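Local coordinates for protein Lpg2148(MvcA) (Legionella pneumophila subsp. pneumophila str. Philadelphia 1, PDB 6K11) that probably acts as a deamidase-type deubiquitinating effector through which Legionella regulates the activity of the ubiquitin-conjugating enzyme UBE2N, at residues A[258-269]-A[303-314]; A[2-10]-A[236-244]. All coordinates share one frame; numbering follows the deposited sequence.

Both contacts are partly buried and tie loops and helix ends to the fold around the antiparallel sheet that includes strand 228-238. The centre of contact 1 lies about 16 Å from that of the chain, the centre of contact 2 about 27 Å. Helix 4-19 links them indirectly: its first two turns belong to contact 2, and further along it packs against helix 261-266 of contact 1. Contact 1 joins segments 34 residues apart in sequence through a lysine ammonium and an arginine, which grip carbonyl oxygens and, for the lysine, a glutamate carboxylate in a salt bridge. Contact 2 brings the N-terminus to a strand end 226 residues later, using hydroxyls, an amide and apolar packing.

Contact 1: residues A[258-269]-A[303-314]; sequences SHTLQDWFVSDK and EFFSKRGREAFF
The benzo edge of the Trp264 indole faces the end of helix 294-305: CH2 lies 3.4 Å from Phe304 O and CZ3 is near Ser306 O, both oxygens close to the ring plane. Helix 261-266, opened by a capping box of Thr260 and Asp263 and followed by a Schellman motif at Asp268, thus packs against the C-terminal end of helix 294-305. Lys269 CB rests on one face of the indole, and Trp264 NE1 bonds outside the contact to Pro251 O. The His259 imidazole likewise meets a carbonyl at its edge, with CE1 3.4 Å from Phe305 O in the ring plane. Within 303-314, Ser306 CA sits over the centre of the Phe314 ring, whose CE1 is approached by Ser258 OG at 3.7 Å. In Lys269, CG anti to the backbone N (chi1 -172°) and an extended chain beyond it carry NZ to three acceptors: Ser306 O at 2.8 Å, Glu303 O at 3.1 Å and, in a salt bridge, Glu311 OE2 at 2.8 Å. The ammonium lies above both carbonyl planes and meets Glu311 OE2 on the anti side, tilted out of the carboxylate plane. Glu311 OE1 takes a weak bond from Gly309 N, within the type II turn of Lys307 to Arg310. Lys307 CB lies 3.4 Å from Ser258 OG, and the rest of the side chain slides past His259 in the opposite direction. Nearer the surface, the extended Arg308 side chain puts NH1 2.9 Å from Ser267 O, which lies in the guanidinium plane in a nearly straight bond (168°). One water accepts from Arg308 N and donates to Ser267 OG.

Contact 2: residues A[2-10]-A[236-244]; sequences ESPGFMVHK and IYIPQTLGE
Ser3 OG sits between its own backbone N and carbonyl carbon (chi1 74°), a position from which it can donate to Gln240 O at 2.9 Å while accepting from Phe6 N as the N-cap. It approaches from above the Gln240 carbonyl plane. Tyr237 has CG anti to its backbone N (chi1 177°), which carries the ring up from the strand until OH donates to Gly5 O at 2.6 Å. That oxygen lies at the ring edge, in plane, as does His9 CB, 4.0 Å from Tyr237 CD2. Val8 crosses the phenol at about a right angle, its CB 3.7 Å from Tyr237 OH. Packing at Gly5 is close: with no beta carbon in the way, Pro239 CB comes to 3.5 Å from Gly5 C. The extended Gln240 chain lies along Ser3 and gives OE1 a weak bond from Gly5 N. Farther out, Leu242 CD1 packs on the first modelled residue, 3.6 Å from Glu2 N. His9 turns its ring away, to Tyr252 and Tyr250 of the edge strand. The contact is a serine-capped helix N-terminus packed on the end of a sheet strand, with segments 4-10 and 236-238 running roughly antiparallel (149°).

Contact 1: residues A[258-269]-A[303-314]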
loop_
_atom_site.group_PDB
_atom_site.type_symbol
_atom_site.label_atom_id
_atom_site.label_comp_id
_atom_site.label_asym_id
_atom_site.label_seq_id
_atom_site.Cartn_x
_atom_site.Cartn_y
_atom_site.Cartn_z
ATOM N N SER A 258 8.777 5.944 5.338
ATOM C CA SER A 258 9.708 5.312 6.266
ATOM C C SER A 258 11.008 4.901 5.588
ATOM O O SER A 258 12.077 5.330 6.033
ATOM C CB SER A 258 9.055 4.100 6.944
ATOM O OG SER A 258 9.990 3.471 7.818
ATOM N N HIS A 259 10.955 4.068 4.543
ATOM C CA HIS A 259 12.161 3.544 3.916
ATOM C C HIS A 259 11.809 2.997 2.534
ATOM O O HIS A 259 10.667 2.596 2.281
ATOM C CB HIS A 259 12.791 2.434 4.771
ATOM C CG HIS A 259 11.864 1.282 5.017
ATOM N ND1 HIS A 259 10.996 1.250 6.087
ATOM C CD2 HIS A 259 11.634 0.147 4.309
ATOM C CE1 HIS A 259 10.299 0.129 6.049
ATOM N NE2 HIS A 259 10.658 -0.552 4.979
ATOM N N THR A 260 12.801 3.002 1.638
ATOM C CA THR A 260 12.666 2.402 0.319
ATOM C C THR A 260 13.139 0.951 0.338
ATOM O O THR A 260 13.710 0.465 1.313
ATOM C CB THR A 260 13.483 3.174 -0.722
ATOM O OG1 THR A 260 14.870 3.066 -0.381
ATOM C CG2 THR A 260 13.095 4.675 -0.712
ATOM N N LEU A 261 12.923 0.262 -0.785
ATOM C CA LEU A 261 13.438 -1.097 -0.912
ATOM C C LEU A 261 14.957 -1.109 -0.810
ATOM O O LEU A 261 15.546 -2.010 -0.191
ATOM C CB LEU A 261 12.963 -1.701 -2.234
ATOM C CG LEU A 261 13.398 -3.139 -2.545
ATOM C CD1 LEU A 261 12.926 -4.080 -1.448
ATOM C CD2 LEU A 261 12.867 -3.567 -3.915
ATOM N N GLN A 262 15.609 -0.094 -1.384
ATOM C CA GLN A 262 17.063 0.019 -1.263
ATOM C C GLN A 262 17.490 0.115 0.203
ATOM O O GLN A 262 18.400 -0.602 0.640
ATOM C CB GLN A 262 17.551 1.236 -2.050
ATOM C CG GLN A 262 18.961 1.677 -1.679
ATOM C CD GLN A 262 19.425 2.855 -2.504
ATOM O OE1 GLN A 262 18.702 3.842 -2.666
ATOM N NE2 GLN A 262 20.631 2.753 -3.045
ATOM N N ASP A 263 16.834 1.001 0.973
ATOM C CA ASP A 263 17.089 1.127 2.409
ATOM C C ASP A 263 16.916 -0.214 3.105
ATOM O O ASP A 263 17.726 -0.601 3.958
ATOM C CB ASP A 263 16.124 2.138 3.071
ATOM C CG ASP A 263 16.327 3.587 2.626
ATOM O OD1 ASP A 263 17.453 3.999 2.283
ATOM O OD2 ASP A 263 15.316 4.340 2.642
ATOM N N TRP A 264 15.832 -0.915 2.771
ATOM C CA TRP A 264 15.538 -2.212 3.373
ATOM C C TRP A 264 16.699 -3.176 3.182
ATOM O O TRP A 264 17.199 -3.771 4.148
ATOM C CB TRP A 264 14.253 -2.761 2.746
ATOM C CG TRP A 264 13.788 -4.091 3.261
ATOM C CD1 TRP A 264 13.988 -5.327 2.684
ATOM C CD2 TRP A 264 13.009 -4.318 4.436
ATOM N NE1 TRP A 264 13.369 -6.302 3.431
ATOM C CE2 TRP A 264 12.770 -5.711 4.519
ATOM C CE3 TRP A 264 12.492 -3.474 5.437
ATOM C CZ2 TRP A 264 12.025 -6.282 5.559
ATOM C CZ3 TRP A 264 11.742 -4.036 6.465
ATOM C CH2 TRP A 264 11.514 -5.435 6.517
ATOM N N PHE A 265 17.171 -3.314 1.940
ATOM C CA PHE A 265 18.287 -4.213 1.662
ATOM C C PHE A 265 19.592 -3.717 2.284
ATOM O O PHE A 265 20.395 -4.522 2.771
ATOM C CB PHE A 265 18.446 -4.375 0.146
ATOM C CG PHE A 265 17.484 -5.362 -0.487
ATOM C CD1 PHE A 265 17.329 -6.641 0.023
ATOM C CD2 PHE A 265 16.771 -5.013 -1.612
ATOM C CE1 PHE A 265 16.459 -7.542 -0.582
ATOM C CE2 PHE A 265 15.920 -5.908 -2.237
ATOM C CZ PHE A 265 15.766 -7.180 -1.726
ATOM N N VAL A 266 19.847 -2.402 2.257
ATOM C CA VAL A 266 21.068 -1.891 2.890
ATOM C C VAL A 266 21.081 -2.229 4.386
ATOM O O VAL A 266 22.142 -2.515 4.965
ATOM C CB VAL A 266 21.207 -0.366 2.648
ATOM C CG1 VAL A 266 22.325 0.229 3.484
ATOM C CG2 VAL A 266 21.459 -0.064 1.148
ATOM N N SER A 267 19.911 -2.231 5.032
ATOM C CA SER A 267 19.837 -2.527 6.461
ATOM C C SER A 267 19.886 -4.018 6.772
ATOM O O SER A 267 19.969 -4.368 7.951
ATOM C CB SER A 267 18.548 -1.949 7.063
ATOM O OG SER A 267 17.426 -2.751 6.705
ATOM N N ASP A 268 19.803 -4.893 5.760
ATOM C CA ASP A 268 19.832 -6.350 5.962
ATOM C C ASP A 268 18.684 -6.823 6.857
ATOM O O ASP A 268 18.783 -7.864 7.523
ATOM C CB ASP A 268 21.171 -6.836 6.553
ATOM C CG ASP A 268 22.374 -6.480 5.693
ATOM O OD1 ASP A 268 22.371 -6.809 4.491
ATOM O OD2 ASP A 268 23.328 -5.869 6.233
ATOM N N LYS A 269 17.579 -6.074 6.903
ATOM C CA LYS A 269 16.445 -6.576 7.669
ATOM C C LYS A 269 15.834 -7.800 7.010
ATOM O O LYS A 269 15.181 -8.592 7.694
ATOM C CB LYS A 269 15.376 -5.489 7.859
ATOM C CG LYS A 269 14.277 -5.916 8.822
ATOM C CD LYS A 269 13.592 -4.749 9.480
ATOM C CE LYS A 269 12.338 -5.230 10.198
ATOM N NZ LYS A 269 11.693 -4.127 10.976
ATOM N N GLU A 303 7.646 -4.960 14.383
ATOM C CA GLU A 303 8.740 -5.926 14.256
ATOM C C GLU A 303 8.967 -6.326 12.801
ATOM O O GLU A 303 10.115 -6.397 12.336
ATOM C CB GLU A 303 8.456 -7.170 15.104
ATOM C CG GLU A 303 9.547 -8.264 15.036
ATOM C CD GLU A 303 9.188 -9.543 15.827
ATOM O OE1 GLU A 303 8.056 -9.637 16.370
ATOM O OE2 GLU A 303 10.039 -10.453 15.912
ATOM N N PHE A 304 7.890 -6.602 12.063
ATOM C CA PHE A 304 8.072 -7.107 10.707
ATOM C C PHE A 304 8.287 -5.997 9.679
ATOM O O PHE A 304 9.003 -6.215 8.698
ATOM C CB PHE A 304 6.872 -7.967 10.295
ATOM C CG PHE A 304 6.901 -9.372 10.869
ATOM C CD1 PHE A 304 7.892 -9.751 11.766
ATOM C CD2 PHE A 304 5.914 -10.295 10.525
ATOM C CE1 PHE A 304 7.929 -11.057 12.296
ATOM C CE2 PHE A 304 5.937 -11.596 11.041
ATOM C CZ PHE A 304 6.946 -11.980 11.921
ATOM N N PHE A 305 7.678 -4.819 9.857
ATOM C CA PHE A 305 7.556 -3.866 8.754
ATOM C C PHE A 305 8.201 -2.501 9.006
ATOM O O PHE A 305 8.199 -1.661 8.097
ATOM C CB PHE A 305 6.068 -3.649 8.394
ATOM C CG PHE A 305 5.277 -4.935 8.200
ATOM C CD1 PHE A 305 5.801 -5.991 7.463
ATOM C CD2 PHE A 305 4.010 -5.075 8.752
ATOM C CE1 PHE A 305 5.093 -7.179 7.303
ATOM C CE2 PHE A 305 3.277 -6.254 8.568
ATOM C CZ PHE A 305 3.827 -7.305 7.840
ATOM N N SER A 306 8.750 -2.241 10.188
ATOM C CA SER A 306 9.386 -0.944 10.392
ATOM C C SER A 306 10.719 -0.882 9.648
ATOM O O SER A 306 11.320 -1.897 9.315
ATOM C CB SER A 306 9.638 -0.674 11.890
ATOM O OG SER A 306 10.808 -1.357 12.314
ATOM N N LYS A 307 11.184 0.334 9.412
ATOM C CA LYS A 307 12.595 0.531 9.097
ATOM C C LYS A 307 13.462 -0.071 10.208
ATOM O O LYS A 307 13.143 0.051 11.396
ATOM C CB LYS A 307 12.876 2.032 8.964
ATOM C CG LYS A 307 14.299 2.378 8.530
ATOM C CD LYS A 307 14.473 3.889 8.484
ATOM C CE LYS A 307 15.837 4.299 7.896
ATOM N NZ LYS A 307 16.077 5.764 8.126
ATOM N N ARG A 308 14.565 -0.720 9.830
ATOM C CA ARG A 308 15.393 -1.372 10.844
ATOM C C ARG A 308 15.911 -0.349 11.846
ATOM O O ARG A 308 16.380 0.730 11.472
ATOM C CB ARG A 308 16.560 -2.134 10.204
ATOM C CG ARG A 308 17.167 -3.142 11.176
ATOM C CD ARG A 308 18.206 -4.068 10.568
ATOM N NE ARG A 308 18.591 -5.054 11.582
ATOM C CZ ARG A 308 19.614 -5.898 11.495
ATOM N NH1 ARG A 308 20.388 -5.909 10.416
ATOM N NH2 ARG A 308 19.856 -6.733 12.514
ATOM N N GLY A 309 15.792 -0.679 13.130
ATOM C CA GLY A 309 16.140 0.244 14.195
ATOM C C GLY A 309 15.001 1.118 14.702
ATOM O O GLY A 309 15.175 1.794 15.727
ATOM N N ARG A 310 13.848 1.147 14.016
ATOM C CA ARG A 310 12.709 1.949 14.459
ATOM C C ARG A 310 11.559 1.098 14.996
ATOM O O ARG A 310 10.440 1.603 15.147
ATOM C CB ARG A 310 12.201 2.849 13.327
ATOM C CG ARG A 310 13.282 3.649 12.604
ATOM C CD ARG A 310 13.555 4.952 13.306
ATOM N NE ARG A 310 12.422 5.859 13.185
ATOM C CZ ARG A 310 12.404 7.111 13.635
ATOM N NH1 ARG A 310 13.466 7.626 14.251
ATOM N NH2 ARG A 310 11.318 7.854 13.452
ATOM N N GLU A 311 11.820 -0.168 15.318
ATOM C CA GLU A 311 10.765 -1.081 15.735
ATOM C C GLU A 311 10.045 -0.582 16.994
ATOM O O GLU A 311 8.855 -0.867 17.177
ATOM C CB GLU A 311 11.362 -2.473 15.968
ATOM C CG GLU A 311 11.737 -3.252 14.683
ATOM C CD GLU A 311 13.132 -2.891 14.124
ATOM O OE1 GLU A 311 13.864 -2.102 14.766
ATOM O OE2 GLU A 311 13.493 -3.407 13.040
ATOM N N ALA A 312 10.735 0.178 17.862
ATOM C CA ALA A 312 10.114 0.656 19.104
ATOM C C ALA A 312 9.182 1.853 18.906
ATOM O O ALA A 312 8.339 2.117 19.777
ATOM C CB ALA A 312 11.195 1.040 20.127
ATOM N N PHE A 313 9.328 2.598 17.808
ATOM C CA PHE A 313 8.544 3.801 17.549
ATOM C C PHE A 313 7.511 3.638 16.445
ATOM O O PHE A 313 6.526 4.388 16.433
ATOM C CB PHE A 313 9.461 4.971 17.150
ATOM C CG PHE A 313 10.835 4.893 17.743
ATOM C CD1 PHE A 313 11.005 4.900 19.120
ATOM C CD2 PHE A 313 11.958 4.807 16.927
ATOM C CE1 PHE A 313 12.272 4.822 19.686
ATOM C CE2 PHE A 313 13.226 4.727 17.479
ATOM C CZ PHE A 313 13.383 4.741 18.868
ATOM N N PHE A 314 7.729 2.689 15.519
ATOM C CA PHE A 314 6.964 2.611 14.274
ATOM C C PHE A 314 5.461 2.600 14.532
ATOM O O PHE A 314 4.696 3.279 13.839
ATOM C CB PHE A 314 7.386 1.350 13.514
ATOM C CG PHE A 314 7.003 1.336 12.060
ATOM C CD1 PHE A 314 7.477 2.307 11.187
ATOM C CD2 PHE A 314 6.193 0.326 11.558
ATOM C CE1 PHE A 314 7.133 2.279 9.835
ATOM C CE2 PHE A 314 5.845 0.290 10.200
ATOM C CZ PHE A 314 6.316 1.274 9.345
HETATM O O HOH W 1 15.476 -0.847 7.156
#

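Contact 2: residues A[2-10]-A[236-244]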
loop_
_atom_site.group_PDB
_atom_site.type_symbol
_atom_site.label_atom_id
_atom_site.label_comp_id
_atom_site.label_asym_id
_atom_site.label_seq_id
_atom_site.Cartn_x
_atom_site.Cartn_y
_atom_site.Cartn_z
ATOM N N GLU A 2 26.221 -22.326 -4.993
ATOM C CA GLU A 2 24.934 -21.656 -4.808
ATOM C C GLU A 2 23.942 -21.957 -5.937
ATOM O O GLU A 2 24.303 -21.939 -7.113
ATOM C CB GLU A 2 25.136 -20.144 -4.690
ATOM C CG GLU A 2 25.639 -19.641 -3.331
ATOM C CD GLU A 2 24.626 -19.827 -2.204
ATOM O OE1 GLU A 2 24.940 -19.450 -1.049
ATOM O OE2 GLU A 2 23.514 -20.345 -2.470
ATOM N N SER A 3 22.688 -22.220 -5.572
ATOM C CA SER A 3 21.675 -22.554 -6.563
ATOM C C SER A 3 21.337 -21.330 -7.419
ATOM O O SER A 3 21.522 -20.188 -6.983
ATOM C CB SER A 3 20.418 -23.080 -5.883
ATOM O OG SER A 3 19.688 -22.034 -5.253
ATOM N N PRO A 4 20.879 -21.541 -8.658
ATOM C CA PRO A 4 20.458 -20.391 -9.473
ATOM C C PRO A 4 19.378 -19.557 -8.799
ATOM O O PRO A 4 19.398 -18.322 -8.895
ATOM C CB PRO A 4 19.949 -21.046 -10.765
ATOM C CG PRO A 4 20.705 -22.349 -10.839
ATOM C CD PRO A 4 20.852 -22.805 -9.416
ATOM N N GLY A 5 18.438 -20.209 -8.115
ATOM C CA GLY A 5 17.394 -19.475 -7.415
ATOM C C GLY A 5 17.940 -18.535 -6.358
ATOM O O GLY A 5 17.445 -17.418 -6.201
ATOM N N PHE A 6 18.977 -18.962 -5.632
ATOM C CA PHE A 6 19.581 -18.070 -4.647
ATOM C C PHE A 6 20.347 -16.929 -5.307
ATOM O O PHE A 6 20.414 -15.824 -4.750
ATOM C CB PHE A 6 20.513 -18.830 -3.708
ATOM C CG PHE A 6 21.164 -17.939 -2.694
ATOM C CD1 PHE A 6 20.510 -17.622 -1.515
ATOM C CD2 PHE A 6 22.408 -17.369 -2.940
ATOM C CE1 PHE A 6 21.100 -16.787 -0.594
ATOM C CE2 PHE A 6 22.997 -16.523 -2.022
ATOM C CZ PHE A 6 22.345 -16.241 -0.845
ATOM N N MET A 7 20.940 -17.178 -6.479
ATOM C CA MET A 7 21.631 -16.113 -7.201
ATOM C C MET A 7 20.681 -14.963 -7.529
ATOM O O MET A 7 21.091 -13.794 -7.541
ATOM C CB MET A 7 22.266 -16.665 -8.484
ATOM C CG MET A 7 23.498 -17.546 -8.279
ATOM S SD MET A 7 24.927 -16.688 -7.568
ATOM C CE MET A 7 24.772 -17.037 -5.841
ATOM N N VAL A 8 19.412 -15.283 -7.811
ATOM C CA VAL A 8 18.389 -14.257 -8.020
ATOM C C VAL A 8 18.292 -13.351 -6.798
ATOM O O VAL A 8 18.255 -12.121 -6.920
ATOM C CB VAL A 8 17.032 -14.911 -8.332
ATOM C CG1 VAL A 8 15.890 -13.877 -8.300
ATOM C CG2 VAL A 8 17.069 -15.638 -9.680
ATOM N N HIS A 9 18.232 -13.943 -5.600
ATOM C CA HIS A 9 18.136 -13.119 -4.394
ATOM C C HIS A 9 19.395 -12.280 -4.200
ATOM O O HIS A 9 19.321 -11.084 -3.885
ATOM C CB HIS A 9 17.884 -13.993 -3.160
ATOM C CG HIS A 9 18.179 -13.290 -1.866
ATOM N ND1 HIS A 9 17.321 -12.358 -1.311
ATOM C CD2 HIS A 9 19.249 -13.356 -1.035
ATOM C CE1 HIS A 9 17.849 -11.888 -0.194
ATOM N NE2 HIS A 9 19.012 -12.484 0.002
ATOM N N LYS A 10 20.573 -12.897 -4.367
ATOM C CA LYS A 10 21.818 -12.176 -4.133
ATOM C C LYS A 10 21.942 -10.986 -5.076
ATOM O O LYS A 10 22.375 -9.899 -4.672
ATOM C CB LYS A 10 23.001 -13.134 -4.306
ATOM C CG LYS A 10 24.370 -12.498 -4.254
ATOM C CD LYS A 10 25.427 -13.612 -4.226
ATOM C CE LYS A 10 26.830 -13.073 -3.995
ATOM N NZ LYS A 10 27.836 -14.154 -4.247
ATOM N N ILE A 236 7.739 -12.242 -0.370
ATOM C CA ILE A 236 8.694 -13.159 0.226
ATOM C C ILE A 236 9.160 -14.081 -0.885
ATOM O O ILE A 236 8.340 -14.582 -1.666
ATOM C CB ILE A 236 8.086 -13.959 1.394
ATOM C CG1 ILE A 236 7.963 -13.071 2.647
ATOM C CG2 ILE A 236 8.958 -15.187 1.709
ATOM C CD1 ILE A 236 7.366 -13.787 3.833
ATOM N N TYR A 237 10.469 -14.296 -0.963
ATOM C CA TYR A 237 11.061 -15.153 -1.983
ATOM C C TYR A 237 11.724 -16.332 -1.287
ATOM O O TYR A 237 12.498 -16.149 -0.342
ATOM C CB TYR A 237 12.068 -14.367 -2.829
ATOM C CG TYR A 237 12.805 -15.184 -3.873
ATOM C CD1 TYR A 237 12.116 -15.913 -4.847
ATOM C CD2 TYR A 237 14.196 -15.212 -3.888
ATOM C CE1 TYR A 237 12.804 -16.656 -5.816
ATOM C CE2 TYR A 237 14.889 -15.949 -4.846
ATOM C CZ TYR A 237 14.184 -16.674 -5.800
ATOM O OH TYR A 237 14.880 -17.409 -6.743
ATOM N N ILE A 238 11.401 -17.537 -1.733
ATOM C CA ILE A 238 11.950 -18.760 -1.163
ATOM C C ILE A 238 12.697 -19.505 -2.265
ATOM O O ILE A 238 12.095 -20.238 -3.054
ATOM C CB ILE A 238 10.853 -19.639 -0.539
ATOM C CG1 ILE A 238 10.044 -18.835 0.480
ATOM C CG2 ILE A 238 11.488 -20.863 0.141
ATOM C CD1 ILE A 238 8.650 -19.387 0.738
ATOM N N PRO A 239 14.009 -19.316 -2.368
ATOM C CA PRO A 239 14.774 -19.961 -3.435
ATOM C C PRO A 239 15.027 -21.434 -3.133
ATOM O O PRO A 239 15.013 -21.882 -1.982
ATOM C CB PRO A 239 16.090 -19.174 -3.458
ATOM C CG PRO A 239 16.244 -18.662 -2.048
ATOM C CD PRO A 239 14.841 -18.410 -1.552
ATOM N N GLN A 240 15.262 -22.189 -4.209
ATOM C CA GLN A 240 15.552 -23.609 -4.075
ATOM C C GLN A 240 16.805 -23.830 -3.236
ATOM O O GLN A 240 17.758 -23.042 -3.269
ATOM C CB GLN A 240 15.737 -24.243 -5.453
ATOM C CG GLN A 240 16.925 -23.675 -6.194
ATOM C CD GLN A 240 17.025 -24.157 -7.626
ATOM O OE1 GLN A 240 17.203 -23.352 -8.555
ATOM N NE2 GLN A 240 16.914 -25.475 -7.819
ATOM N N THR A 241 16.790 -24.912 -2.468
ATOM C CA THR A 241 17.943 -25.324 -1.686
ATOM C C THR A 241 18.886 -26.179 -2.529
ATOM O O THR A 241 18.501 -26.756 -3.547
ATOM C CB THR A 241 17.507 -26.111 -0.447
ATOM O OG1 THR A 241 16.686 -27.213 -0.853
ATOM C CG2 THR A 241 16.717 -25.224 0.506
ATOM N N LEU A 242 20.140 -26.237 -2.091
ATOM C CA LEU A 242 21.114 -27.193 -2.604
ATOM C C LEU A 242 21.197 -28.364 -1.634
ATOM O O LEU A 242 21.304 -28.159 -0.420
ATOM C CB LEU A 242 22.495 -26.552 -2.759
ATOM C CG LEU A 242 22.795 -25.682 -3.977
ATOM C CD1 LEU A 242 24.216 -25.139 -3.873
ATOM C CD2 LEU A 242 22.603 -26.461 -5.276
ATOM N N GLY A 243 21.144 -29.581 -2.170
ATOM C CA GLY A 243 21.321 -30.758 -1.334
ATOM C C GLY A 243 20.301 -30.808 -0.215
ATOM O O GLY A 243 19.096 -30.629 -0.428
ATOM N N GLU A 244 20.791 -31.041 1.003
ATOM C CA GLU A 244 19.949 -31.190 2.184
ATOM C C GLU A 244 19.851 -29.904 3.003
ATOM O O GLU A 244 19.470 -29.953 4.179
ATOM C CB GLU A 244 20.475 -32.330 3.059
ATOM C CG GLU A 244 20.445 -33.694 2.382
ATOM C CD GLU A 244 19.073 -34.033 1.829
ATOM O OE1 GLU A 244 18.120 -34.130 2.631
ATOM O OE2 GLU A 244 18.945 -34.197 0.595
#